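Local coordinates for ferric vibriobactin ABC transporter, periplasmic ferric vibriobactin-binding protein (Vibrio cholerae, PDB 3R5T) that binds the iron-loaded siderophore ferric vibriobactin in the periplasm and probably delivers it to an ABC transporter for uptake, at residues V44-A49 with Y83-D88; H221-Q226 with D246-N251. One frame throughout, in Å; residues are numbered along the deposited sequence.

Overall arrangement
Contacts 1 and 2 belong to different sheet systems of one chain and lie on opposite sides of its centre. In contact 1, strand 44-49 of the five-stranded parallel sheet meets the C-terminal part of helix 79-85; in contact 2, two connecting segments meet beside the mixed sheet that holds strands 165-169 and 229-233. Their centres are 45 Å apart and their nearest atoms about 26 Å, so neither touches the other. Along the sequence the first closes before the second opens. The L222 side chain of contact 2 is about 10 Å from the bound vibriobactin, so it stands back from the pocket rather than lining it.

Contact 1: residues V44-A49 with Y83-D88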
ATOM      1  N   VAL A  44     -13.302  12.157   1.795  1.00 15.11           N
ATOM      2  CA  VAL A  44     -13.693  11.093   0.881  1.00 15.35           C
ATOM      3  C   VAL A  44     -15.060  10.577   1.309  1.00 19.71           C
ATOM      4  O   VAL A  44     -15.276  10.191   2.459  1.00 23.24           O
ATOM      5  CB  VAL A  44     -12.624   9.954   0.760  1.00 16.19           C
ATOM      6  CG1 VAL A  44     -12.230   9.407   2.134  1.00 17.92           C
ATOM      7  CG2 VAL A  44     -13.134   8.856  -0.183  1.00 16.36           C
ATOM      8  N   ILE A  45     -15.998  10.633   0.386  1.00 16.33           N
ATOM      9  CA  ILE A  45     -17.383  10.364   0.751  1.00 17.88           C
ATOM     10  C   ILE A  45     -17.907   9.036   0.191  1.00 16.93           C
ATOM     11  O   ILE A  45     -18.996   8.591   0.550  1.00 19.05           O
ATOM     12  CB  ILE A  45     -18.310  11.587   0.447  1.00 19.04           C
ATOM     13  CG1 ILE A  45     -18.141  12.058  -0.997  1.00 21.66           C
ATOM     14  CG2 ILE A  45     -17.988  12.732   1.396  1.00 17.49           C
ATOM     15  CD1 ILE A  45     -18.782  11.161  -2.035  1.00 22.69           C
ATOM     16  N   ALA A  46     -17.093   8.382  -0.635  1.00 17.04           N
ATOM     17  CA  ALA A  46     -17.485   7.124  -1.254  1.00 17.96           C
ATOM     18  C   ALA A  46     -16.243   6.493  -1.847  1.00 17.38           C
ATOM     19  O   ALA A  46     -15.325   7.198  -2.262  1.00 16.32           O
ATOM     20  CB  ALA A  46     -18.550   7.356  -2.340  1.00 19.15           C
ATOM     21  N   SER A  47     -16.193   5.169  -1.848  1.00 17.13           N
ATOM     22  CA  SER A  47     -15.046   4.458  -2.395  1.00 16.01           C
ATOM     23  C   SER A  47     -15.460   3.146  -3.025  1.00 16.84           C
ATOM     24  O   SER A  47     -16.256   2.397  -2.452  1.00 16.74           O
ATOM     25  CB  SER A  47     -14.012   4.179  -1.298  1.00 14.37           C
ATOM     26  OG  SER A  47     -12.966   3.359  -1.787  1.00 14.77           O
ATOM     27  N   ALA A  48     -14.899   2.868  -4.200  1.00 18.27           N
ATOM     28  CA  ALA A  48     -14.965   1.523  -4.750  1.00 17.78           C
ATOM     29  C   ALA A  48     -14.224   0.537  -3.847  1.00 14.54           C
ATOM     30  O   ALA A  48     -13.485   0.926  -2.931  1.00 14.74           O
ATOM     31  CB  ALA A  48     -14.412   1.490  -6.189  1.00 15.82           C
ATOM     32  N   ALA A  49     -14.425  -0.751  -4.102  1.00 16.48           N
ATOM     33  CA  ALA A  49     -13.926  -1.800  -3.221  1.00 15.76           C
ATOM     34  C   ALA A  49     -12.982  -2.766  -3.939  1.00 14.94           C
ATOM     35  O   ALA A  49     -12.699  -2.622  -5.137  1.00 14.96           O
ATOM     36  CB  ALA A  49     -15.115  -2.582  -2.608  1.00 17.95           C
ATOM     37  N   TYR A  83     -22.637   9.758 -10.499  1.00 22.42           N
ATOM     38  CA  TYR A  83     -23.523  10.906 -10.690  1.00 22.61           C
ATOM     39  C   TYR A  83     -24.301  11.211  -9.410  1.00 23.67           C
ATOM     40  O   TYR A  83     -24.382  12.366  -8.982  1.00 24.69           O
ATOM     41  CB  TYR A  83     -24.506  10.668 -11.849  1.00 24.52           C
ATOM     42  CG  TYR A  83     -23.946  10.964 -13.225  1.00 26.29           C
ATOM     43  CD1 TYR A  83     -23.981  12.255 -13.754  1.00 27.86           C
ATOM     44  CD2 TYR A  83     -23.381   9.958 -13.997  1.00 26.30           C
ATOM     45  CE1 TYR A  83     -23.470  12.524 -15.019  1.00 26.93           C
ATOM     46  CE2 TYR A  83     -22.865  10.216 -15.251  1.00 25.51           C
ATOM     47  CZ  TYR A  83     -22.898  11.500 -15.755  1.00 27.31           C
ATOM     48  OH  TYR A  83     -22.372  11.745 -17.003  1.00 26.66           O
ATOM     49  N   VAL A  84     -24.859  10.184  -8.779  1.00 24.09           N
ATOM     50  CA  VAL A  84     -25.716  10.427  -7.619  1.00 25.58           C
ATOM     51  C   VAL A  84     -24.926  10.952  -6.415  1.00 25.85           C
ATOM     52  O   VAL A  84     -25.430  11.767  -5.645  1.00 26.89           O
ATOM     53  CB  VAL A  84     -26.564   9.181  -7.246  1.00 28.70           C
ATOM     54  CG1 VAL A  84     -27.322   9.414  -5.950  1.00 30.99           C
ATOM     55  CG2 VAL A  84     -27.524   8.824  -8.385  1.00 30.69           C
ATOM     56  N   GLU A  85     -23.681  10.509  -6.267  1.00 25.07           N
ATOM     57  CA  GLU A  85     -22.845  10.997  -5.175  1.00 26.61           C
ATOM     58  C   GLU A  85     -22.458  12.470  -5.348  1.00 26.03           C
ATOM     59  O   GLU A  85     -22.042  13.119  -4.384  1.00 25.93           O
ATOM     60  CB  GLU A  85     -21.593  10.131  -5.024  1.00 29.38           C
ATOM     61  CG  GLU A  85     -21.874   8.725  -4.508  1.00 29.50           C
ATOM     62  CD  GLU A  85     -22.586   8.725  -3.169  1.00 32.57           C
ATOM     63  OE1 GLU A  85     -23.677   8.118  -3.071  1.00 33.54           O
ATOM     64  OE2 GLU A  85     -22.076   9.348  -2.217  1.00 34.67           O
ATOM     65  N   GLN A  86     -22.594  12.987  -6.568  1.00 25.35           N
ATOM     66  CA  GLN A  86     -22.218  14.371  -6.891  1.00 26.26           C
ATOM     67  C   GLN A  86     -20.859  14.780  -6.327  1.00 25.00           C
ATOM     68  O   GLN A  86     -20.755  15.726  -5.534  1.00 25.61           O
ATOM     69  CB  GLN A  86     -23.298  15.369  -6.457  1.00 30.25           C
ATOM     70  CG  GLN A  86     -24.626  15.183  -7.181  1.00 40.41           C
ATOM     71  CD  GLN A  86     -25.169  16.477  -7.748  1.00 51.14           C
ATOM     72  OE1 GLN A  86     -24.422  17.286  -8.303  1.00 53.29           O
ATOM     73  NE2 GLN A  86     -26.476  16.676  -7.623  1.00 54.50           N
ATOM     74  N   PRO A  87     -19.806  14.076  -6.742  1.00 20.65           N
ATOM     75  CA  PRO A  87     -18.471  14.391  -6.226  1.00 18.49           C
ATOM     76  C   PRO A  87     -17.911  15.641  -6.889  1.00 20.16           C
ATOM     77  O   PRO A  87     -18.374  16.053  -7.957  1.00 20.29           O
ATOM     78  CB  PRO A  87     -17.655  13.166  -6.631  1.00 16.89           C
ATOM     79  CG  PRO A  87     -18.329  12.681  -7.885  1.00 20.26           C
ATOM     80  CD  PRO A  87     -19.785  12.957  -7.705  1.00 21.04           C
ATOM     81  N   ASP A  88     -16.915  16.252  -6.256  1.00 20.04           N
ATOM     82  CA  ASP A  88     -16.174  17.339  -6.885  1.00 20.92           C
ATOM     83  C   ASP A  88     -14.708  16.980  -7.144  1.00 18.22           C
ATOM     84  O   ASP A  88     -13.917  17.815  -7.591  1.00 22.65           O
ATOM     85  CB  ASP A  88     -16.296  18.647  -6.095  1.00 21.78           C
ATOM     86  CG  ASP A  88     -15.849  18.522  -4.643  1.00 19.65           C
ATOM     87  OD1 ASP A  88     -15.279  17.471  -4.250  1.00 19.06           O
ATOM     88  OD2 ASP A  88     -16.062  19.510  -3.899  1.00 19.61           O
TER
HETATM   89  O   HOH W   1     -21.641   9.283   0.402  1.00 27.49           O
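Strand 44-49 and the C-terminal part of helix 79-85 come nearest at A46 and E85, whose CA atoms are 7.7 Å apart. No direct hydrogen bond joins the two segments. Q86 leaves helical phi/psi with positive phi (45°), its N bonding to Y83 O, and P87 and D88 continue in extended or irregular conformation toward strand 89-93. I45, A46 and E85 all send CB toward the opposite segment. E85 OE2 makes the nearest approaches, 3.8 Å to I45 CD1 and 4.1 Å to A46 CB. The bend at chi2 (-58°) helps set the E85 carboxylate beside these two residues, and E85 CG adds a looser approach of 4.2 Å to A46 CB; the I45 and E85 side chains run past each other in opposite directions. A water supplies the polar link, donating to I45 O at 2.7 Å and to E85 OE2 at 2.7 Å. The other oxygen, OE1, forms a salt bridge with K69 on strand 69-73, which would probably favour the charged carboxylate. Thus the two oxygens have different partners, one a lysine and one a bridging water. E85 also touches L27 of strand 26-28, so its contacts span three adjacent strands: the C-terminal part of helix 79-85 packs on the parallel sheet, as in the alpha/beta lobe of a periplasmic siderophore-binding protein.

Contact 2: residues H221-Q226 with D246-N251; sequences HLTQLQ and DPILKN
L222 and T223 touch I248 and L249 across a small apolar junction between two turns of the same alpha/beta lobe, one entering strand 229-233 and the other in the loop between helices 237-244 and 253-256, which includes an Asx turn at D246. The CA atoms of T223 and L249 are 5.6 Å apart, and no hydrogen bond crosses, so side-chain packing carries the contact. One methyl serves two neighbours: L249 CD2 lies 3.9 Å from L222 CB and equally far from T223 CG2. The L249 CB bond points neither at nor from the other segment, but the branch beyond it reaches across; with CG opposite the carbonyl carbon (chi1 -51°) and chi2 extended, CD2 meets both residues. T223 turns its methyl, not its hydroxyl, to the partner. CG2 meets I248 CG2 at 3.7 Å, the two side chains crossing at a slant, while OG1 bonds to E220 O. The CG1 branch of I248 heads off from T223, leaving CG2 to make the methyl contact. Outside the two segments, L222 also packs on V168 of strand 165-169 and L249 on I255 of helix 253-256, so the junction joins the mixed sheet to that helix.

Polar bonds brace each turn. D246 OD1 closes the Asx turn internally, taking I248 N from the anti side, well out of the carboxylate plane, while OD2 bonds outside it to the hydroxyls of Y219 and Y170. In the first segment H221, whose ring stacks with W204, donates in its ring plane from ND1 to Q224 OE1 at 2.6 Å, an N-H...O angle of 166°.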
ATOM      1  N   HIS A 221      12.000 -19.216  -9.118  1.00 17.78           N
ATOM      2  CA  HIS A 221      12.933 -18.156  -8.728  1.00 19.25           C
ATOM      3  C   HIS A 221      12.969 -17.901  -7.221  1.00 18.73           C
ATOM      4  O   HIS A 221      13.949 -17.337  -6.716  1.00 20.46           O
ATOM      5  CB  HIS A 221      12.650 -16.848  -9.474  1.00 22.58           C
ATOM      6  CG  HIS A 221      12.982 -16.892 -10.935  1.00 24.21           C
ATOM      7  ND1 HIS A 221      14.261 -17.097 -11.407  1.00 25.19           N
ATOM      8  CD2 HIS A 221      12.199 -16.733 -12.029  1.00 24.82           C
ATOM      9  CE1 HIS A 221      14.250 -17.074 -12.730  1.00 25.58           C
ATOM     10  NE2 HIS A 221      13.009 -16.856 -13.131  1.00 25.22           N
ATOM     11  N   LEU A 222      11.901 -18.264  -6.511  1.00 20.97           N
ATOM     12  CA  LEU A 222      11.899 -18.134  -5.054  1.00 19.84           C
ATOM     13  C   LEU A 222      13.073 -18.860  -4.418  1.00 21.57           C
ATOM     14  O   LEU A 222      13.604 -18.415  -3.392  1.00 21.09           O
ATOM     15  CB  LEU A 222      10.591 -18.659  -4.446  1.00 18.90           C
ATOM     16  CG  LEU A 222       9.308 -17.842  -4.651  1.00 17.61           C
ATOM     17  CD1 LEU A 222       8.149 -18.589  -4.018  1.00 20.00           C
ATOM     18  CD2 LEU A 222       9.435 -16.428  -4.065  1.00 17.31           C
ATOM     19  N   THR A 223      13.499 -19.964  -5.025  1.00 19.72           N
ATOM     20  CA  THR A 223      14.628 -20.719  -4.479  1.00 21.42           C
ATOM     21  C   THR A 223      15.938 -19.947  -4.541  1.00 22.58           C
ATOM     22  O   THR A 223      16.894 -20.323  -3.883  1.00 23.89           O
ATOM     23  CB  THR A 223      14.857 -22.059  -5.201  1.00 22.58           C
ATOM     24  OG1 THR A 223      15.276 -21.816  -6.550  1.00 21.32           O
ATOM     25  CG2 THR A 223      13.595 -22.920  -5.183  1.00 21.33           C
ATOM     26  N   GLN A 224      15.970 -18.872  -5.332  1.00 22.85           N
ATOM     27  CA  GLN A 224      17.201 -18.110  -5.547  1.00 23.65           C
ATOM     28  C   GLN A 224      17.341 -16.914  -4.617  1.00 22.50           C
ATOM     29  O   GLN A 224      18.368 -16.227  -4.645  1.00 22.45           O
ATOM     30  CB  GLN A 224      17.292 -17.668  -7.009  1.00 25.67           C
ATOM     31  CG  GLN A 224      17.315 -18.853  -7.976  1.00 28.18           C
ATOM     32  CD  GLN A 224      17.278 -18.434  -9.441  1.00 31.10           C
ATOM     33  OE1 GLN A 224      16.296 -17.878  -9.913  1.00 30.69           O
ATOM     34  NE2 GLN A 224      18.355 -18.725 -10.168  1.00 34.30           N
ATOM     35  N   LEU A 225      16.334 -16.676  -3.779  1.00 20.11           N
ATOM     36  CA  LEU A 225      16.399 -15.555  -2.837  1.00 21.51           C
ATOM     37  C   LEU A 225      17.508 -15.773  -1.801  1.00 24.86           C
ATOM     38  O   LEU A 225      17.684 -16.876  -1.282  1.00 25.66           O
ATOM     39  CB  LEU A 225      15.036 -15.338  -2.167  1.00 20.82           C
ATOM     40  CG  LEU A 225      13.937 -14.876  -3.119  1.00 24.57           C
ATOM     41  CD1 LEU A 225      12.563 -14.964  -2.454  1.00 25.25           C
ATOM     42  CD2 LEU A 225      14.214 -13.460  -3.585  1.00 24.04           C
ATOM     43  N   GLN A 226      18.271 -14.727  -1.504  1.00 25.07           N
ATOM     44  CA  GLN A 226      19.438 -14.910  -0.648  1.00 28.49           C
ATOM     45  C   GLN A 226      19.303 -14.348   0.766  1.00 26.72           C
ATOM     46  O   GLN A 226      20.118 -14.665   1.641  1.00 26.98           O
ATOM     47  CB  GLN A 226      20.696 -14.342  -1.314  1.00 30.73           C
ATOM     48  CG  GLN A 226      21.051 -14.973  -2.658  1.00 36.86           C
ATOM     49  CD  GLN A 226      21.711 -16.345  -2.532  1.00 42.57           C
ATOM     50  OE1 GLN A 226      22.430 -16.783  -3.435  1.00 46.55           O
ATOM     51  NE2 GLN A 226      21.471 -17.024  -1.416  1.00 41.04           N
ATOM     52  N   ASP A 246       7.423 -25.428   2.787  1.00 25.02           N
ATOM     53  CA  ASP A 246       7.401 -25.760   1.370  1.00 21.66           C
ATOM     54  C   ASP A 246       8.698 -26.497   1.053  1.00 24.03           C
ATOM     55  O   ASP A 246       9.766 -25.907   1.120  1.00 25.51           O
ATOM     56  CB  ASP A 246       7.296 -24.481   0.542  1.00 21.62           C
ATOM     57  CG  ASP A 246       7.278 -24.740  -0.952  1.00 22.39           C
ATOM     58  OD1 ASP A 246       7.700 -25.829  -1.386  1.00 23.12           O
ATOM     59  OD2 ASP A 246       6.848 -23.837  -1.700  1.00 22.51           O
ATOM     60  N   PRO A 247       8.611 -27.791   0.711  1.00 24.26           N
ATOM     61  CA  PRO A 247       9.825 -28.608   0.565  1.00 25.88           C
ATOM     62  C   PRO A 247      10.779 -28.069  -0.492  1.00 25.71           C
ATOM     63  O   PRO A 247      11.991 -28.226  -0.358  1.00 24.72           O
ATOM     64  CB  PRO A 247       9.288 -29.983   0.126  1.00 26.25           C
ATOM     65  CG  PRO A 247       7.875 -29.980   0.500  1.00 29.77           C
ATOM     66  CD  PRO A 247       7.396 -28.563   0.400  1.00 26.11           C
ATOM     67  N   ILE A 248      10.239 -27.458  -1.539  1.00 22.67           N
ATOM     68  CA  ILE A 248      11.087 -26.901  -2.582  1.00 23.81           C
ATOM     69  C   ILE A 248      12.001 -25.787  -2.041  1.00 21.23           C
ATOM     70  O   ILE A 248      13.138 -25.642  -2.494  1.00 24.55           O
ATOM     71  CB  ILE A 248      10.241 -26.397  -3.775  1.00 26.35           C
ATOM     72  CG1 ILE A 248       9.408 -27.543  -4.375  1.00 27.85           C
ATOM     73  CG2 ILE A 248      11.125 -25.716  -4.819  1.00 25.92           C
ATOM     74  CD1 ILE A 248      10.221 -28.635  -4.993  1.00 30.75           C
ATOM     75  N   LEU A 249      11.524 -25.047  -1.043  1.00 23.27           N
ATOM     76  CA  LEU A 249      12.256 -23.893  -0.505  1.00 23.43           C
ATOM     77  C   LEU A 249      13.130 -24.224   0.712  1.00 26.77           C
ATOM     78  O   LEU A 249      13.658 -23.326   1.370  1.00 26.35           O
ATOM     79  CB  LEU A 249      11.263 -22.779  -0.136  1.00 21.19           C
ATOM     80  CG  LEU A 249      10.257 -22.397  -1.221  1.00 21.06           C
ATOM     81  CD1 LEU A 249       9.304 -21.309  -0.720  1.00 19.86           C
ATOM     82  CD2 LEU A 249      10.970 -21.959  -2.490  1.00 21.50           C
ATOM     83  N   LYS A 250      13.311 -25.510   0.984  1.00 27.75           N
ATOM     84  CA  LYS A 250      13.928 -25.949   2.230  1.00 30.13           C
ATOM     85  C   LYS A 250      15.316 -25.355   2.476  1.00 28.13           C
ATOM     86  O   LYS A 250      15.741 -25.210   3.624  1.00 31.13           O
ATOM     87  CB  LYS A 250      13.976 -27.487   2.295  1.00 30.94           C
ATOM     88  CG  LYS A 250      14.793 -28.163   1.186  1.00 30.12           C
ATOM     89  CD  LYS A 250      15.009 -29.667   1.448  1.00 32.12           C
ATOM     90  CE  LYS A 250      13.780 -30.501   1.117  1.00 31.91           C
ATOM     91  NZ  LYS A 250      13.516 -30.642  -0.346  1.00 35.21           N
ATOM     92  N   ASN A 251      16.006 -24.994   1.404  1.00 26.69           N
ATOM     93  CA  ASN A 251      17.381 -24.512   1.536  1.00 28.08           C
ATOM     94  C   ASN A 251      17.521 -22.986   1.502  1.00 27.94           C
ATOM     95  O   ASN A 251      18.635 -22.453   1.487  1.00 32.10           O
ATOM     96  CB  ASN A 251      18.278 -25.191   0.500  1.00 31.03           C
ATOM     97  CG  ASN A 251      18.492 -26.656   0.804  1.00 30.96           C
ATOM     98  OD1 ASN A 251      18.702 -27.031   1.960  1.00 32.25           O
ATOM     99  ND2 ASN A 251      18.429 -27.499  -0.223  1.00 31.40           N
TER